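Local coordinates for peptidoglycan-N-acetylglucosamine deacetylase BC_1960 (Bacillus cereus, PDB 4L1G), which catalyses the zinc-dependent removal of acetyl groups from N-acetylglucosamine residues of peptidoglycan, and also acts on soluble chitin substrates and N-acetylchitooligomers, at residues F105-N110 against Y133-L138. Sequence-based numbering, arbitrary orientation.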
# COMPACT_ATOMS: atom_id res chain seq x y z
N PHE A 105 -1.23 3.17 -1.50
CA PHE A 105 -2.47 3.38 -0.77
C PHE A 105 -2.62 4.86 -0.43
O PHE A 105 -1.98 5.36 0.50
CB PHE A 105 -2.53 2.51 0.48
CG PHE A 105 -2.75 1.05 0.19
CD1 PHE A 105 -1.69 0.16 0.19
CD2 PHE A 105 -4.02 0.58 -0.12
CE1 PHE A 105 -1.90 -1.18 -0.08
CE2 PHE A 105 -4.23 -0.76 -0.39
CZ PHE A 105 -3.17 -1.64 -0.38
N LEU A 106 -3.45 5.55 -1.20
CA LEU A 106 -3.56 7.00 -1.10
C LEU A 106 -4.70 7.46 -0.19
O LEU A 106 -5.77 6.86 -0.18
CB LEU A 106 -3.73 7.61 -2.49
CG LEU A 106 -2.70 7.22 -3.55
CD1 LEU A 106 -3.03 7.88 -4.88
CD2 LEU A 106 -1.29 7.58 -3.10
N LEU A 107 -4.45 8.52 0.57
CA LEU A 107 -5.49 9.16 1.36
C LEU A 107 -6.33 10.05 0.46
O LEU A 107 -5.80 10.75 -0.40
CB LEU A 107 -4.88 9.99 2.49
CG LEU A 107 -4.26 9.21 3.64
CD1 LEU A 107 -3.44 10.11 4.55
CD2 LEU A 107 -5.35 8.51 4.44
N GLY A 108 -7.65 10.02 0.66
CA GLY A 108 -8.56 10.83 -0.13
C GLY A 108 -8.28 12.31 -0.04
O GLY A 108 -8.31 13.02 -1.05
N GLU A 109 -7.98 12.79 1.16
CA GLU A 109 -7.75 14.22 1.38
C GLU A 109 -6.46 14.70 0.72
O GLU A 109 -6.37 15.85 0.29
CB GLU A 109 -7.74 14.55 2.88
CG GLU A 109 -6.58 13.95 3.66
CD GLU A 109 -6.72 14.14 5.16
OE1 GLU A 109 -7.71 14.77 5.59
OE2 GLU A 109 -5.84 13.66 5.90
N ASN A 110 -5.46 13.83 0.65
CA ASN A 110 -4.19 14.19 0.03
C ASN A 110 -4.26 14.15 -1.49
O ASN A 110 -3.56 14.90 -2.17
CB ASN A 110 -3.07 13.28 0.54
CG ASN A 110 -2.69 13.58 1.97
OD1 ASN A 110 -2.99 14.65 2.49
ND2 ASN A 110 -2.01 12.64 2.62
N TYR A 133 -10.27 8.43 3.56
CA TYR A 133 -10.21 9.85 3.24
C TYR A 133 -9.31 10.64 4.18
O TYR A 133 -8.41 11.34 3.73
CB TYR A 133 -11.62 10.45 3.22
CG TYR A 133 -11.63 11.92 2.86
CD1 TYR A 133 -11.51 12.33 1.54
CD2 TYR A 133 -11.76 12.90 3.85
CE1 TYR A 133 -11.52 13.68 1.21
CE2 TYR A 133 -11.77 14.24 3.52
CZ TYR A 133 -11.65 14.62 2.20
OH TYR A 133 -11.66 15.96 1.87
N SER A 134 -9.56 10.54 5.48
CA SER A 134 -8.83 11.37 6.44
C SER A 134 -8.07 10.55 7.49
O SER A 134 -7.77 11.06 8.58
CB SER A 134 -9.77 12.37 7.13
OG SER A 134 -10.84 11.70 7.77
N HIS A 135 -7.77 9.30 7.16
CA HIS A 135 -6.95 8.44 8.02
C HIS A 135 -7.46 8.29 9.46
O HIS A 135 -6.70 8.49 10.40
CB HIS A 135 -5.51 8.98 8.04
CG HIS A 135 -4.48 7.95 8.37
ND1 HIS A 135 -4.04 7.72 9.65
CD2 HIS A 135 -3.79 7.09 7.58
CE1 HIS A 135 -3.12 6.77 9.64
NE2 HIS A 135 -2.95 6.37 8.40
N PRO A 136 -8.75 7.94 9.64
CA PRO A 136 -9.17 7.74 11.03
C PRO A 136 -8.95 6.30 11.47
O PRO A 136 -8.74 5.43 10.63
CB PRO A 136 -10.67 8.02 10.96
CG PRO A 136 -11.05 7.52 9.61
CD PRO A 136 -9.87 7.79 8.70
N ASN A 137 -8.97 6.07 12.78
CA ASN A 137 -8.93 4.71 13.31
C ASN A 137 -10.28 4.06 13.11
O ASN A 137 -11.23 4.33 13.85
CB ASN A 137 -8.57 4.75 14.80
CG ASN A 137 -8.37 3.36 15.40
OD1 ASN A 137 -8.82 2.36 14.84
ND2 ASN A 137 -7.71 3.31 16.55
N LEU A 138 -10.37 3.19 12.10
CA LEU A 138 -11.64 2.58 11.72
C LEU A 138 -12.29 1.74 12.82
O LEU A 138 -13.50 1.52 12.81
CB LEU A 138 -11.47 1.74 10.45
CG LEU A 138 -11.16 2.54 9.20
CD1 LEU A 138 -11.04 1.63 7.98
CD2 LEU A 138 -12.22 3.61 8.97
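Glu109 N donates a hydrogen bond to Tyr133 O, 3.0 Å long with an angle of 157° at the hydrogen. The donor lies in the first turn of helix 108-113, whose N-cap residue is Leu107. The Glu109 side chain passes close by the same oxygen, with Glu109 CG 3.2 Å from Tyr133 O. Beyond CG the chain is extended, and this brings the carboxylate up to Ser134, with Glu109 OE1 3.5 Å from Ser134 CB.

The Tyr133 CA-CB bond points away from 105-110, but with CG anti to the backbone N (chi1 -179°) the ring comes back against the helix start. Glu109 CB sits over one ring face, offset toward the rim, in a CH-pi contact 4.1 Å from the ring centroid. Glu109 N lies over the same face, 3.6 Å from Tyr133 CD1. Gly108 passes close to this ring, with its C also near CD1. Beyond the contact, Tyr133 OH is hydrogen-bonded to Glu112 OE2, and Lys152 forms a cation-pi contact with the ring.

Segment 105-110 takes in the end of strand 103-106 and the start of the next helix; 133-138 is in the loop after the neighbouring parallel strand 127-130. Both belong to the deformed beta/alpha barrel of the NodB homology domain. The loop 133-138 carries His135, a zinc ligand together with Asp81 and His131.

Leu107 makes a second nonpolar contact, with His135. Its CD2 packs 3.6 Å from His135 CB and meets the edge of the imidazole in the ring plane, 3.8 Å from His135 CD2. Tyr172 meets the His135 ring edge-to-face.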